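Local coordinates for protein putative NADPH:quinone reductase (Bacillus thuringiensis, PDB 3GMS) that probably reduces quinones with NADPH, as a putative quinone oxidoreductase of the medium-chain, zinc-binding-dehydrogenase-like family, at residues 36-41 with 71-76; 40-45 with 96-101; 87-92 with 117-122; 109-114 with 279-284. One frame throughout, in Å; residues are numbered along the deposited sequence. Where two conformers were deposited one is given.

Interaction 1: 36-41 with 71-76; sequences FVRMLV and VGIVEN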
loop_
_atom_site.group_PDB
_atom_site.type_symbol
_atom_site.label_atom_id
_atom_site.label_comp_id
_atom_site.label_asym_id
_atom_site.label_seq_id
_atom_site.Cartn_x
_atom_site.Cartn_y
_atom_site.Cartn_z
ATOM N N PHE A 36 20.562 -11.167 2.257
ATOM C CA PHE A 36 21.191 -9.856 2.371
ATOM C C PHE A 36 21.103 -9.194 0.981
ATOM O O PHE A 36 21.667 -9.720 0.007
ATOM C CB PHE A 36 22.655 -10.071 2.823
ATOM C CG PHE A 36 23.467 -8.809 2.934
ATOM C CD1 PHE A 36 23.305 -7.968 4.011
ATOM C CD2 PHE A 36 24.430 -8.488 1.964
ATOM C CE1 PHE A 36 24.059 -6.819 4.119
ATOM C CE2 PHE A 36 25.182 -7.346 2.062
ATOM C CZ PHE A 36 25.005 -6.507 3.146
ATOM N N VAL A 37 20.397 -8.057 0.871
ATOM C CA VAL A 37 20.002 -7.567 -0.431
ATOM C C VAL A 37 20.472 -6.121 -0.613
ATOM O O VAL A 37 20.196 -5.251 0.246
ATOM C CB VAL A 37 18.441 -7.640 -0.531
ATOM C CG1 VAL A 37 17.961 -7.023 -1.846
ATOM C CG2 VAL A 37 17.963 -9.119 -0.426
ATOM N N ARG A 38 21.216 -5.859 -1.688
ATOM C CA ARG A 38 21.613 -4.473 -2.009
ATOM C C ARG A 38 20.427 -3.812 -2.736
ATOM O O ARG A 38 20.083 -4.226 -3.838
ATOM C CB ARG A 38 22.879 -4.448 -2.901
ATOM C CG ARG A 38 23.251 -3.022 -3.427
ATOM C CD ARG A 38 24.514 -3.019 -4.347
ATOM N NE ARG A 38 24.463 -4.098 -5.344
ATOM C CZ ARG A 38 23.936 -4.006 -6.562
ATOM N NH1 ARG A 38 23.389 -2.870 -6.981
ATOM N NH2 ARG A 38 23.955 -5.069 -7.365
ATOM N N MET A 39 19.817 -2.793 -2.120
ATOM C CA MET A 39 18.607 -2.123 -2.682
ATOM C C MET A 39 18.894 -1.285 -3.933
ATOM O O MET A 39 19.945 -0.644 -4.050
ATOM C CB MET A 39 17.963 -1.244 -1.610
ATOM C CG MET A 39 17.412 -2.038 -0.366
ATOM S SD MET A 39 16.357 -3.462 -0.761
ATOM C CE MET A 39 14.876 -2.512 -1.290
ATOM N N LEU A 40 17.928 -1.290 -4.857
ATOM C CA LEU A 40 18.013 -0.507 -6.073
ATOM C C LEU A 40 17.055 0.639 -5.928
ATOM O O LEU A 40 17.462 1.796 -6.047
ATOM C CB LEU A 40 17.619 -1.352 -7.282
ATOM C CG LEU A 40 18.553 -2.540 -7.534
ATOM C CD1 LEU A 40 17.933 -3.520 -8.523
ATOM C CD2 LEU A 40 19.878 -2.035 -8.114
ATOM N N VAL A 41 15.797 0.322 -5.586
ATOM C CA VAL A 41 14.721 1.342 -5.684
ATOM C C VAL A 41 13.699 1.080 -4.576
ATOM O O VAL A 41 13.268 -0.052 -4.375
ATOM C CB VAL A 41 13.994 1.292 -7.039
ATOM C CG1 VAL A 41 12.771 2.264 -7.088
ATOM C CG2 VAL A 41 14.947 1.531 -8.216
ATOM N N VAL A 71 12.884 -2.998 -4.209
ATOM C CA VAL A 71 13.475 -4.121 -4.915
ATOM C C VAL A 71 14.996 -3.985 -4.830
ATOM O O VAL A 71 15.519 -2.869 -4.777
ATOM C CB VAL A 71 13.016 -4.101 -6.381
ATOM C CG1 VAL A 71 13.520 -2.838 -7.086
ATOM C CG2 VAL A 71 13.473 -5.358 -7.131
ATOM N N GLY A 72 15.698 -5.118 -4.818
ATOM C CA GLY A 72 17.170 -5.096 -4.815
ATOM C C GLY A 72 17.721 -6.421 -5.315
ATOM O O GLY A 72 16.959 -7.281 -5.783
ATOM N N ILE A 73 19.048 -6.563 -5.210
ATOM C CA ILE A 73 19.780 -7.756 -5.688
ATOM C C ILE A 73 20.374 -8.492 -4.504
ATOM O O ILE A 73 21.037 -7.880 -3.682
ATOM C CB ILE A 73 20.962 -7.341 -6.615
ATOM C CG1 ILE A 73 20.459 -6.551 -7.804
ATOM C CG2 ILE A 73 21.805 -8.592 -7.033
ATOM C CD1 ILE A 73 19.510 -7.345 -8.643
ATOM N N VAL A 74 20.137 -9.802 -4.423
ATOM C CA VAL A 74 20.683 -10.593 -3.348
ATOM C C VAL A 74 22.183 -10.644 -3.532
ATOM O O VAL A 74 22.646 -10.998 -4.624
ATOM C CB VAL A 74 20.156 -12.044 -3.386
ATOM C CG1 VAL A 74 20.779 -12.908 -2.278
ATOM C CG2 VAL A 74 18.638 -12.097 -3.307
ATOM N N GLU A 75 22.912 -10.269 -2.479
ATOM C CA GLU A 75 24.390 -10.257 -2.464
ATOM C C GLU A 75 24.967 -11.415 -1.667
ATOM O O GLU A 75 26.103 -11.869 -1.929
ATOM C CB GLU A 75 24.913 -8.970 -1.819
ATOM C CG GLU A 75 24.573 -7.704 -2.546
ATOM C CD GLU A 75 25.539 -7.370 -3.652
ATOM O OE1 GLU A 75 25.568 -8.096 -4.672
ATOM O OE2 GLU A 75 26.253 -6.355 -3.496
ATOM N N ASN A 76 24.235 -11.838 -0.645
ATOM C CA ASN A 76 24.709 -12.931 0.227
ATOM C C ASN A 76 23.521 -13.562 0.930
ATOM O O ASN A 76 22.443 -12.960 1.000
ATOM C CB ASN A 76 25.747 -12.424 1.232
ATOM C CG ASN A 76 26.728 -13.521 1.663
ATOM O OD1 ASN A 76 26.616 -14.687 1.235
ATOM N ND2 ASN A 76 27.685 -13.147 2.504
#
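The Phe36 ring turns its edge to Glu75, whose CB lies near the ring plane, 3.8 Å from CD2, while Tyr102 of the neighbouring strand 102-106 stacks on the ring. Phe36 shares a face of the sheet with Arg38 and Ile73. The Arg38 guanidinium also has Glu75 at its edge: in the conformer described, NE makes a long, weak salt bridge of 3.4 Å to OE2 of Glu75, which remains doubtful because Glu75 was modelled in two positions. The tip of Arg38 runs beside Ile73, with NH2 3.8 Å from Ile73 CG1, and Leu40 CD1 meets that same CG1 at 4.0 Å.

Strands 34-43 and 71-77 pair antiparallel here, in the sheet of the GroES-like domain, and two classic beta bulges interrupt the pairing. In one, Glu75 and Asn76 both face Phe36, and Phe36 O accepts a bond of 2.8 Å from Glu75 N and a weak one from Asn76 N; in the other, Leu40 and Val41 face Val71. Between them Arg38 and Ile73 form a hydrogen-bonded pair. The backbones draw closest at Met39 and Gly72, CA to CA 3.9 Å, where Gly72, with no side chain, lets Arg38 O come within 3.2 Å of its CA. Val37 CG1 lies against the Gly72 carbonyl carbon, and CG2 of Val37 meets CG2 of Val74 at 4.2 Å beside Val90 of strand 89-92.

Interaction 2: 40-45 with 96-101; sequences LVRPIN and EGTWQE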
loop_
_atom_site.group_PDB
_atom_site.type_symbol
_atom_site.label_atom_id
_atom_site.label_comp_id
_atom_site.label_asym_id
_atom_site.label_seq_id
_atom_site.Cartn_x
_atom_site.Cartn_y
_atom_site.Cartn_z
ATOM N N LEU A 40 17.928 -1.290 -4.857
ATOM C CA LEU A 40 18.013 -0.507 -6.073
ATOM C C LEU A 40 17.055 0.639 -5.928
ATOM O O LEU A 40 17.462 1.796 -6.047
ATOM C CB LEU A 40 17.619 -1.352 -7.282
ATOM C CG LEU A 40 18.553 -2.540 -7.534
ATOM C CD1 LEU A 40 17.933 -3.520 -8.523
ATOM C CD2 LEU A 40 19.878 -2.035 -8.114
ATOM N N VAL A 41 15.797 0.322 -5.586
ATOM C CA VAL A 41 14.721 1.342 -5.684
ATOM C C VAL A 41 13.699 1.080 -4.576
ATOM O O VAL A 41 13.268 -0.052 -4.375
ATOM C CB VAL A 41 13.994 1.292 -7.039
ATOM C CG1 VAL A 41 12.771 2.264 -7.088
ATOM C CG2 VAL A 41 14.947 1.531 -8.216
ATOM N N ARG A 42 13.302 2.126 -3.857
ATOM C CA ARG A 42 12.096 1.996 -2.974
ATOM C C ARG A 42 11.170 3.178 -3.248
ATOM O O ARG A 42 11.672 4.290 -3.448
ATOM C CB ARG A 42 12.417 2.051 -1.455
ATOM C CG ARG A 42 13.754 1.457 -1.043
ATOM C CD ARG A 42 14.836 2.521 -1.132
ATOM N NE ARG A 42 16.188 2.096 -0.726
ATOM C CZ ARG A 42 17.310 2.422 -1.370
ATOM N NH1 ARG A 42 17.306 3.111 -2.509
ATOM N NH2 ARG A 42 18.483 2.000 -0.883
ATOM N N PRO A 43 9.841 2.966 -3.168
ATOM C CA PRO A 43 8.921 4.093 -3.254
ATOM C C PRO A 43 8.912 4.800 -1.899
ATOM O O PRO A 43 9.277 4.213 -0.869
ATOM C CB PRO A 43 7.575 3.398 -3.505
ATOM C CG PRO A 43 7.646 2.163 -2.575
ATOM C CD PRO A 43 9.144 1.715 -2.792
ATOM N N ILE A 44 8.501 6.064 -1.903
ATOM C CA ILE A 44 8.108 6.730 -0.681
ATOM C C ILE A 44 6.587 6.682 -0.623
ATOM O O ILE A 44 5.887 7.446 -1.294
ATOM C CB ILE A 44 8.631 8.176 -0.616
ATOM C CG1 ILE A 44 10.180 8.123 -0.589
ATOM C CG2 ILE A 44 8.049 8.889 0.656
ATOM C CD1 ILE A 44 10.885 9.504 -0.676
ATOM N N ASN A 45 6.059 5.738 0.137
ATOM C CA ASN A 45 4.613 5.680 0.288
ATOM C C ASN A 45 4.167 6.570 1.455
ATOM O O ASN A 45 4.822 6.596 2.482
ATOM C CB ASN A 45 4.151 4.241 0.581
ATOM C CG ASN A 45 4.463 3.245 -0.572
ATOM O OD1 ASN A 45 4.378 3.595 -1.742
ATOM N ND2 ASN A 45 4.774 1.995 -0.218
ATOM N N GLU A 96 13.987 -5.891 7.675
ATOM C CA GLU A 96 14.438 -4.555 8.027
ATOM C C GLU A 96 13.799 -3.464 7.190
ATOM O O GLU A 96 13.300 -3.710 6.098
ATOM C CB GLU A 96 15.955 -4.438 7.884
ATOM C CG GLU A 96 16.683 -5.362 8.842
ATOM C CD GLU A 96 18.169 -5.326 8.625
ATOM O OE1 GLU A 96 18.612 -5.222 7.462
ATOM O OE2 GLU A 96 18.889 -5.410 9.645
ATOM N N GLY A 97 13.879 -2.230 7.706
ATOM C CA GLY A 97 13.461 -1.064 6.929
ATOM C C GLY A 97 14.169 -0.967 5.613
ATOM O O GLY A 97 15.364 -1.260 5.498
ATOM N N THR A 98 13.452 -0.536 4.585
ATOM C CA THR A 98 14.054 -0.610 3.257
ATOM C C THR A 98 14.793 0.616 2.828
ATOM O O THR A 98 15.467 0.596 1.789
ATOM C CB THR A 98 13.034 -0.966 2.176
ATOM O OG1 THR A 98 12.044 0.075 2.101
ATOM C CG2 THR A 98 12.343 -2.359 2.427
ATOM N N TRP A 99 14.654 1.727 3.559
ATOM C CA TRP A 99 15.346 2.916 3.112
ATOM C C TRP A 99 16.789 2.907 3.578
ATOM O O TRP A 99 17.205 3.748 4.397
ATOM C CB TRP A 99 14.660 4.157 3.630
ATOM C CG TRP A 99 13.270 4.357 3.061
ATOM C CD1 TRP A 99 12.547 3.510 2.262
ATOM C CD2 TRP A 99 12.434 5.496 3.317
ATOM N NE1 TRP A 99 11.287 4.098 1.966
ATOM C CE2 TRP A 99 11.220 5.307 2.614
ATOM C CE3 TRP A 99 12.615 6.673 4.059
ATOM C CZ2 TRP A 99 10.173 6.247 2.657
ATOM C CZ3 TRP A 99 11.576 7.603 4.101
ATOM C CH2 TRP A 99 10.384 7.381 3.403
ATOM N N GLN A 100 17.518 1.932 3.076
ATOM C CA GLN A 100 18.931 1.794 3.398
ATOM C C GLN A 100 19.609 1.045 2.274
ATOM O O GLN A 100 18.956 0.471 1.405
ATOM C CB GLN A 100 19.131 1.070 4.756
ATOM C CG GLN A 100 18.638 -0.336 4.796
ATOM C CD GLN A 100 18.932 -1.014 6.150
ATOM O OE1 GLN A 100 20.017 -0.826 6.733
ATOM N NE2 GLN A 100 17.960 -1.789 6.656
ATOM N N GLU A 101 20.936 1.028 2.321
ATOM C CA GLU A 101 21.731 0.523 1.236
ATOM C C GLU A 101 21.552 -0.985 1.139
ATOM O O GLU A 101 21.421 -1.529 0.034
ATOM C CB GLU A 101 23.203 0.875 1.479
ATOM C CG GLU A 101 24.158 0.449 0.370
ATOM C CD GLU A 101 25.562 1.024 0.550
ATOM O OE1 GLU A 101 25.816 1.800 1.525
ATOM O OE2 GLU A 101 26.390 0.723 -0.337
HETATM O O HOH W 1 8.982 1.929 1.014
#
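Arg42 reaches from strand 34-43 into the loop 96-101 and touches it along nearly its whole length. Its CB lies 4.0 Å from CD1 of the Trp99 indole. CG passes 3.4 Å from Thr98 O and near Thr98 OG1, the hydroxyl being bonded to Glu69 O. A bend at chi2 (88°) turns CD alongside the Thr98 carbonyl, and the NE beyond it donates to Thr98 O at 3.0 Å, with the acceptor in the guanidinium plane. At the tip, NH2 gives a straighter bond (167°) of 2.8 Å to Gln100 O; this acceptor also lies in the guanidinium plane, yet the nitrogen sits well above the plane of the carbonyl. NH1 is taken up by Leu329 O of strand 326-330 and Ser331 OG just after it.

Further along, Ile44 crosses the indole at about a right angle, its CG1 3.7 Å from Trp99 CZ2. The indole NE1 makes a weak bond of 3.5 Å to Pro43 O, and a water that donates to Pro43 O also accepts a weak bond from NE1. Trp99 is the centre of an inverse gamma turn, which leaves the carbonyls of Thr98 and Gln100, to each side of it, both within reach of Arg42.

The contact is buried, and Arg42 ties an irregular loop of the GroES-like domain to the sheet mainly through neutral carbonyls. Their dipoles probably help to stabilise the buried positive charge, as no carboxylate of the two segments pairs with it.

Interaction 3: 87-92 with 117-122; sequences GKRVLP and IDDFTA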
loop_
_atom_site.group_PDB
_atom_site.type_symbol
_atom_site.label_atom_id
_atom_site.label_comp_id
_atom_site.label_asym_id
_atom_site.label_seq_id
_atom_site.Cartn_x
_atom_site.Cartn_y
_atom_site.Cartn_z
ATOM N N GLY A 87 22.542 -12.932 -6.566
ATOM C CA GLY A 87 22.432 -12.381 -7.904
ATOM C C GLY A 87 21.014 -12.134 -8.381
ATOM O O GLY A 87 20.825 -11.411 -9.357
ATOM N N LYS A 88 20.019 -12.722 -7.707
ATOM C CA LYS A 88 18.602 -12.616 -8.121
ATOM C C LYS A 88 18.014 -11.264 -7.690
ATOM O O LYS A 88 18.386 -10.763 -6.656
ATOM C CB LYS A 88 17.761 -13.738 -7.501
ATOM C CG LYS A 88 18.024 -15.170 -8.036
ATOM C CD LYS A 88 17.392 -15.416 -9.404
ATOM C CE LYS A 88 17.531 -16.893 -9.815
ATOM N NZ LYS A 88 18.956 -17.320 -9.774
ATOM N N ARG A 89 17.108 -10.694 -8.494
ATOM C CA ARG A 89 16.335 -9.502 -8.109
ATOM C C ARG A 89 15.110 -9.950 -7.305
ATOM O O ARG A 89 14.362 -10.822 -7.738
ATOM C CB ARG A 89 15.861 -8.701 -9.347
ATOM C CG ARG A 89 16.402 -7.257 -9.386
ATOM C CD ARG A 89 15.834 -6.329 -10.502
ATOM N NE ARG A 89 15.205 -7.115 -11.530
ATOM C CZ ARG A 89 14.042 -6.814 -12.079
ATOM N NH1 ARG A 89 13.516 -7.648 -12.946
ATOM N NH2 ARG A 89 13.393 -5.705 -11.733
ATOM N N VAL A 90 14.913 -9.319 -6.150
ATOM C CA VAL A 90 13.922 -9.746 -5.171
ATOM C C VAL A 90 13.315 -8.552 -4.437
ATOM O O VAL A 90 13.946 -7.490 -4.358
ATOM C CB VAL A 90 14.547 -10.677 -4.068
ATOM C CG1 VAL A 90 15.233 -11.909 -4.714
ATOM C CG2 VAL A 90 15.484 -9.959 -3.159
ATOM N N LEU A 91 12.126 -8.758 -3.873
ATOM C CA LEU A 91 11.630 -7.820 -2.840
ATOM C C LEU A 91 11.983 -8.375 -1.457
ATOM O O LEU A 91 11.480 -9.446 -1.082
ATOM C CB LEU A 91 10.107 -7.630 -2.939
ATOM C CG LEU A 91 9.527 -7.449 -4.344
ATOM C CD1 LEU A 91 7.977 -7.350 -4.250
ATOM C CD2 LEU A 91 10.139 -6.250 -5.111
ATOM N N PRO A 92 12.850 -7.683 -0.712
ATOM C CA PRO A 92 13.162 -8.251 0.622
ATOM C C PRO A 92 12.196 -7.739 1.721
ATOM O O PRO A 92 12.488 -6.749 2.408
ATOM C CB PRO A 92 14.573 -7.776 0.845
ATOM C CG PRO A 92 14.668 -6.433 0.130
ATOM C CD PRO A 92 13.726 -6.524 -1.050
ATOM N N ILE A 117 9.791 -7.685 -15.397
ATOM C CA ILE A 117 9.250 -6.568 -14.602
ATOM C C ILE A 117 10.336 -5.557 -14.230
ATOM O O ILE A 117 11.342 -5.929 -13.644
ATOM C CB ILE A 117 8.518 -7.112 -13.356
ATOM C CG1 ILE A 117 7.315 -7.965 -13.824
ATOM C CG2 ILE A 117 8.189 -5.967 -12.362
ATOM C CD1 ILE A 117 6.346 -8.353 -12.763
ATOM N N ASP A 118 10.159 -4.306 -14.615
ATOM C CA ASP A 118 11.202 -3.286 -14.348
ATOM C C ASP A 118 11.266 -2.962 -12.839
ATOM O O ASP A 118 10.329 -3.284 -12.091
ATOM C CB ASP A 118 10.951 -2.004 -15.152
ATOM C CG ASP A 118 9.743 -1.230 -14.639
ATOM O OD1 ASP A 118 9.894 -0.413 -13.689
ATOM O OD2 ASP A 118 8.650 -1.408 -15.181
ATOM N N ASP A 119 12.380 -2.374 -12.397
ATOM C CA ASP A 119 12.601 -2.068 -10.963
ATOM C C ASP A 119 11.500 -1.167 -10.366
ATOM O O ASP A 119 11.120 -1.328 -9.207
ATOM C CB ASP A 119 13.914 -1.300 -10.748
ATOM C CG ASP A 119 15.143 -2.086 -11.152
ATOM O OD1 ASP A 119 15.124 -3.336 -11.186
ATOM O OD2 ASP A 119 16.144 -1.429 -11.449
ATOM N N PHE A 120 11.008 -0.198 -11.130
ATOM C CA PHE A 120 10.050 0.753 -10.552
ATOM C C PHE A 120 8.649 0.171 -10.380
ATOM O O PHE A 120 7.943 0.427 -9.395
ATOM C CB PHE A 120 10.045 2.058 -11.348
ATOM C CG PHE A 120 11.327 2.799 -11.225
ATOM C CD1 PHE A 120 11.486 3.787 -10.239
ATOM C CD2 PHE A 120 12.409 2.482 -12.079
ATOM C CE1 PHE A 120 12.716 4.480 -10.106
ATOM C CE2 PHE A 120 13.628 3.176 -11.971
ATOM C CZ PHE A 120 13.784 4.187 -10.976
ATOM N N THR A 121 8.293 -0.718 -11.298
ATOM C CA THR A 121 7.076 -1.500 -11.145
ATOM C C THR A 121 7.244 -2.452 -9.967
ATOM O O THR A 121 6.367 -2.542 -9.103
ATOM C CB THR A 121 6.782 -2.244 -12.477
ATOM O OG1 THR A 121 6.570 -1.259 -13.486
ATOM C CG2 THR A 121 5.521 -3.117 -12.332
ATOM N N ALA A 122 8.367 -3.196 -9.924
ATOM C CA ALA A 122 8.604 -4.121 -8.831
ATOM C C ALA A 122 8.586 -3.445 -7.456
ATOM O O ALA A 122 8.056 -3.983 -6.470
ATOM C CB ALA A 122 9.971 -4.848 -9.041
#
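Strand 89-92 lies beside the short helix 119-122 without pairing with it: the nearest CA atoms are 7.7 Å apart, at Leu91 and Ala122, so side chains of the strand reach across to it. Arg89 spans the wider gap. Its guanidinium takes hold of Ile117 O end-on, NH1 at 2.9 Å and NH2 at 2.8 Å from that one oxygen, which lies close to the guanidinium plane. NH2 also forms a salt bridge of 3.0 Å with Asp119 OD1, met on its anti side and tilted 32° from the guanidinium plane; the other carboxylate oxygen, OD2, is bonded to Tyr332 OH.

The strand belongs to the sheet of the GroES-like domain, and Arg89 thus fastens it to the turn that leads into the helix. That turn has its own N-cap: Asp118 OD1 accepts from Thr121 N at 2.9 Å and weakly from Phe120 N, while its OD2 accepts from the Thr121 hydroxyl. Leu91 CD2 packs on the helix backbone, 3.4 Å from Ala122 O, with its apolar contact to Ala122 CB at 4.2 Å. Phe284 of helix 277-292 adjoins Leu91, and Ile288 and Val291 of the same helix pack on Ile117.

Interaction 4: 109-114 with 279-284; sequences FVVPIP and KWQETF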
loop_
_atom_site.group_PDB
_atom_site.type_symbol
_atom_site.label_atom_id
_atom_site.label_comp_id
_atom_site.label_asym_id
_atom_site.label_seq_id
_atom_site.Cartn_x
_atom_site.Cartn_y
_atom_site.Cartn_z
ATOM N N PHE A 109 10.366 -14.696 3.208
ATOM C CA PHE A 109 9.595 -13.534 2.766
ATOM C C PHE A 109 10.272 -12.799 1.625
ATOM O O PHE A 109 9.905 -11.668 1.300
ATOM C CB PHE A 109 9.387 -12.574 3.942
ATOM C CG PHE A 109 8.803 -13.248 5.149
ATOM C CD1 PHE A 109 7.677 -14.074 5.017
ATOM C CD2 PHE A 109 9.395 -13.087 6.402
ATOM C CE1 PHE A 109 7.128 -14.741 6.140
ATOM C CE2 PHE A 109 8.851 -13.755 7.520
ATOM C CZ PHE A 109 7.722 -14.571 7.371
ATOM N N VAL A 110 11.300 -13.417 1.050
ATOM C CA VAL A 110 11.938 -12.887 -0.141
ATOM C C VAL A 110 11.084 -13.201 -1.383
ATOM O O VAL A 110 10.801 -14.361 -1.686
ATOM C CB VAL A 110 13.381 -13.464 -0.270
ATOM C CG1 VAL A 110 13.953 -13.108 -1.588
ATOM C CG2 VAL A 110 14.284 -12.927 0.861
ATOM N N VAL A 111 10.643 -12.175 -2.099
ATOM C CA VAL A 111 9.825 -12.373 -3.295
ATOM C C VAL A 111 10.647 -12.240 -4.576
ATOM O O VAL A 111 11.098 -11.144 -4.918
ATOM C CB VAL A 111 8.646 -11.326 -3.359
ATOM C CG1 VAL A 111 7.792 -11.549 -4.573
ATOM C CG2 VAL A 111 7.801 -11.351 -2.051
ATOM N N PRO A 112 10.819 -13.351 -5.323
ATOM C CA PRO A 112 11.555 -13.300 -6.593
ATOM C C PRO A 112 10.828 -12.444 -7.607
ATOM O O PRO A 112 9.619 -12.540 -7.707
ATOM C CB PRO A 112 11.521 -14.772 -7.071
ATOM C CG PRO A 112 11.325 -15.577 -5.818
ATOM C CD PRO A 112 10.358 -14.723 -4.997
ATOM N N ILE A 113 11.569 -11.623 -8.361
ATOM C CA ILE A 113 10.991 -10.791 -9.413
ATOM C C ILE A 113 11.544 -11.241 -10.787
ATOM O O ILE A 113 12.745 -11.384 -10.934
ATOM C CB ILE A 113 11.335 -9.310 -9.199
ATOM C CG1 ILE A 113 10.699 -8.844 -7.876
ATOM C CG2 ILE A 113 10.829 -8.476 -10.385
ATOM C CD1 ILE A 113 9.148 -8.735 -7.887
ATOM N N PRO A 114 10.664 -11.485 -11.757
ATOM C CA PRO A 114 11.117 -11.964 -13.089
ATOM C C PRO A 114 11.733 -10.835 -13.911
ATOM O O PRO A 114 11.458 -9.665 -13.655
ATOM C CB PRO A 114 9.817 -12.471 -13.730
ATOM C CG PRO A 114 8.752 -11.642 -13.135
ATOM C CD PRO A 114 9.196 -11.360 -11.696
ATOM N N LYS A 279 1.278 -19.474 1.227
ATOM C CA LYS A 279 0.163 -18.727 0.658
ATOM C C LYS A 279 0.562 -17.278 0.300
ATOM O O LYS A 279 0.096 -16.706 -0.710
ATOM C CB LYS A 279 -1.028 -18.692 1.608
ATOM C CG LYS A 279 -2.155 -17.851 1.017
ATOM C CD LYS A 279 -3.530 -18.060 1.603
ATOM C CE LYS A 279 -4.465 -17.089 0.906
ATOM N NZ LYS A 279 -5.860 -17.467 1.100
ATOM N N TRP A 280 1.356 -16.682 1.186
ATOM C CA TRP A 280 1.849 -15.306 0.986
ATOM C C TRP A 280 2.662 -15.264 -0.333
ATOM O O TRP A 280 2.396 -14.445 -1.192
ATOM C CB TRP A 280 2.660 -14.911 2.219
ATOM C CG TRP A 280 3.034 -13.460 2.326
ATOM C CD1 TRP A 280 2.276 -12.445 2.855
ATOM C CD2 TRP A 280 4.264 -12.872 1.913
ATOM N NE1 TRP A 280 2.975 -11.254 2.779
ATOM C CE2 TRP A 280 4.204 -11.493 2.236
ATOM C CE3 TRP A 280 5.435 -13.382 1.346
ATOM C CZ2 TRP A 280 5.260 -10.602 1.954
ATOM C CZ3 TRP A 280 6.489 -12.498 1.068
ATOM C CH2 TRP A 280 6.391 -11.125 1.399
ATOM N N GLN A 281 3.613 -16.187 -0.510
ATOM C CA GLN A 281 4.368 -16.273 -1.777
ATOM C C GLN A 281 3.497 -16.543 -3.003
ATOM O O GLN A 281 3.682 -15.911 -4.040
ATOM C CB GLN A 281 5.457 -17.347 -1.714
ATOM C CG GLN A 281 6.578 -17.084 -0.758
ATOM C CD GLN A 281 7.566 -16.003 -1.234
ATOM O OE1 GLN A 281 7.684 -15.700 -2.438
ATOM N NE2 GLN A 281 8.291 -15.453 -0.297
ATOM N N GLU A 282 2.531 -17.470 -2.883
ATOM C CA GLU A 282 1.604 -17.774 -3.969
ATOM C C GLU A 282 0.804 -16.560 -4.377
ATOM O O GLU A 282 0.518 -16.341 -5.560
ATOM C CB GLU A 282 0.626 -18.843 -3.510
ATOM C CG GLU A 282 1.232 -20.192 -3.615
ATOM C CD GLU A 282 1.351 -20.573 -5.072
ATOM O OE1 GLU A 282 0.299 -20.866 -5.674
ATOM O OE2 GLU A 282 2.478 -20.520 -5.609
ATOM N N THR A 283 0.452 -15.754 -3.389
ATOM C CA THR A 283 -0.317 -14.534 -3.661
ATOM C C THR A 283 0.545 -13.550 -4.466
ATOM O O THR A 283 0.056 -12.908 -5.409
ATOM C CB THR A 283 -0.834 -13.892 -2.340
ATOM O OG1 THR A 283 -1.632 -14.859 -1.644
ATOM C CG2 THR A 283 -1.695 -12.668 -2.600
ATOM N N PHE A 284 1.821 -13.430 -4.107
ATOM C CA PHE A 284 2.716 -12.576 -4.907
ATOM C C PHE A 284 2.883 -13.136 -6.316
ATOM O O PHE A 284 2.920 -12.376 -7.287
ATOM C CB PHE A 284 4.070 -12.385 -4.250
ATOM C CG PHE A 284 4.114 -11.210 -3.326
ATOM C CD1 PHE A 284 3.871 -11.376 -1.993
ATOM C CD2 PHE A 284 4.332 -9.921 -3.836
ATOM C CE1 PHE A 284 3.898 -10.250 -1.117
ATOM C CE2 PHE A 284 4.382 -8.802 -2.990
ATOM C CZ PHE A 284 4.154 -8.983 -1.623
#
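Strand 110-112 runs beside helix 277-292 at 31° to the 279-284 segment, their axes 9.3 Å apart at the closest, and Val111 points toward the helix. Its two methyl groups divide the work. CG2 lies over the centre of the Phe284 ring in a CH-pi contact, 3.9 Å from the centroid, and the same methyl touches Trp280 CZ3 at 3.6 Å; CG1, anti to the backbone N (chi1 -179°), rests against Phe284 CB. Trp280 and Phe284 are neighbours one helical turn apart, and CE1 of Phe284 lies over the rim of one indole face, so the valine fits against two aromatic groups already in contact.

Phe109 adds a T-shaped pair: its edge is directed at the face of the six-membered ring of Trp280, the centroids 5.8 Å apart and the planes at 78°. Phe109 O lies at the indole edge, 3.5 Å from CZ3 of Trp280. Arg94 makes cation-pi contacts with both Phe109 and Trp280, while the indole NE1 is bonded to Asn272 OD1.

The polar link comes from Gln281, whose NE2 donates to Val110 O at 3.1 Å from well above the carbonyl plane. The same NE2 has a stronger partner in Asp108 O, so the amide bonds to two backbone carbonyls, one just before the strand and one in it. Pro112 CD packs on Gln281 OE1.

Leu130 of helix 127-139 packs against Trp280 and Phe284, and Leu91 of strand 89-92 adjoins Val111, so that helix 277-292 packs on both the sheet strands and helix 127-139.

Overall arrangement
All four contacts reach one sheet; strands 71-77, 89-92 and 110-112 of interactions 1, 3 and 4 pair in turn. Interactions 1 and 2 share Leu40 and Val41 on strand 34-43, and Met39 N probably bonds to Glu101 O between them. Both are buried, whereas 3 and 4 are partly buried. Backbone bonds dominate interaction 1; arginines reaching for carbonyls mark 2 and 3, though of these two only the latter adds a carboxylate. Interaction 4 is mainly aromatic and apolar, and joins the GroES-like part of the chain to a helix of the zinc-binding-dehydrogenase part.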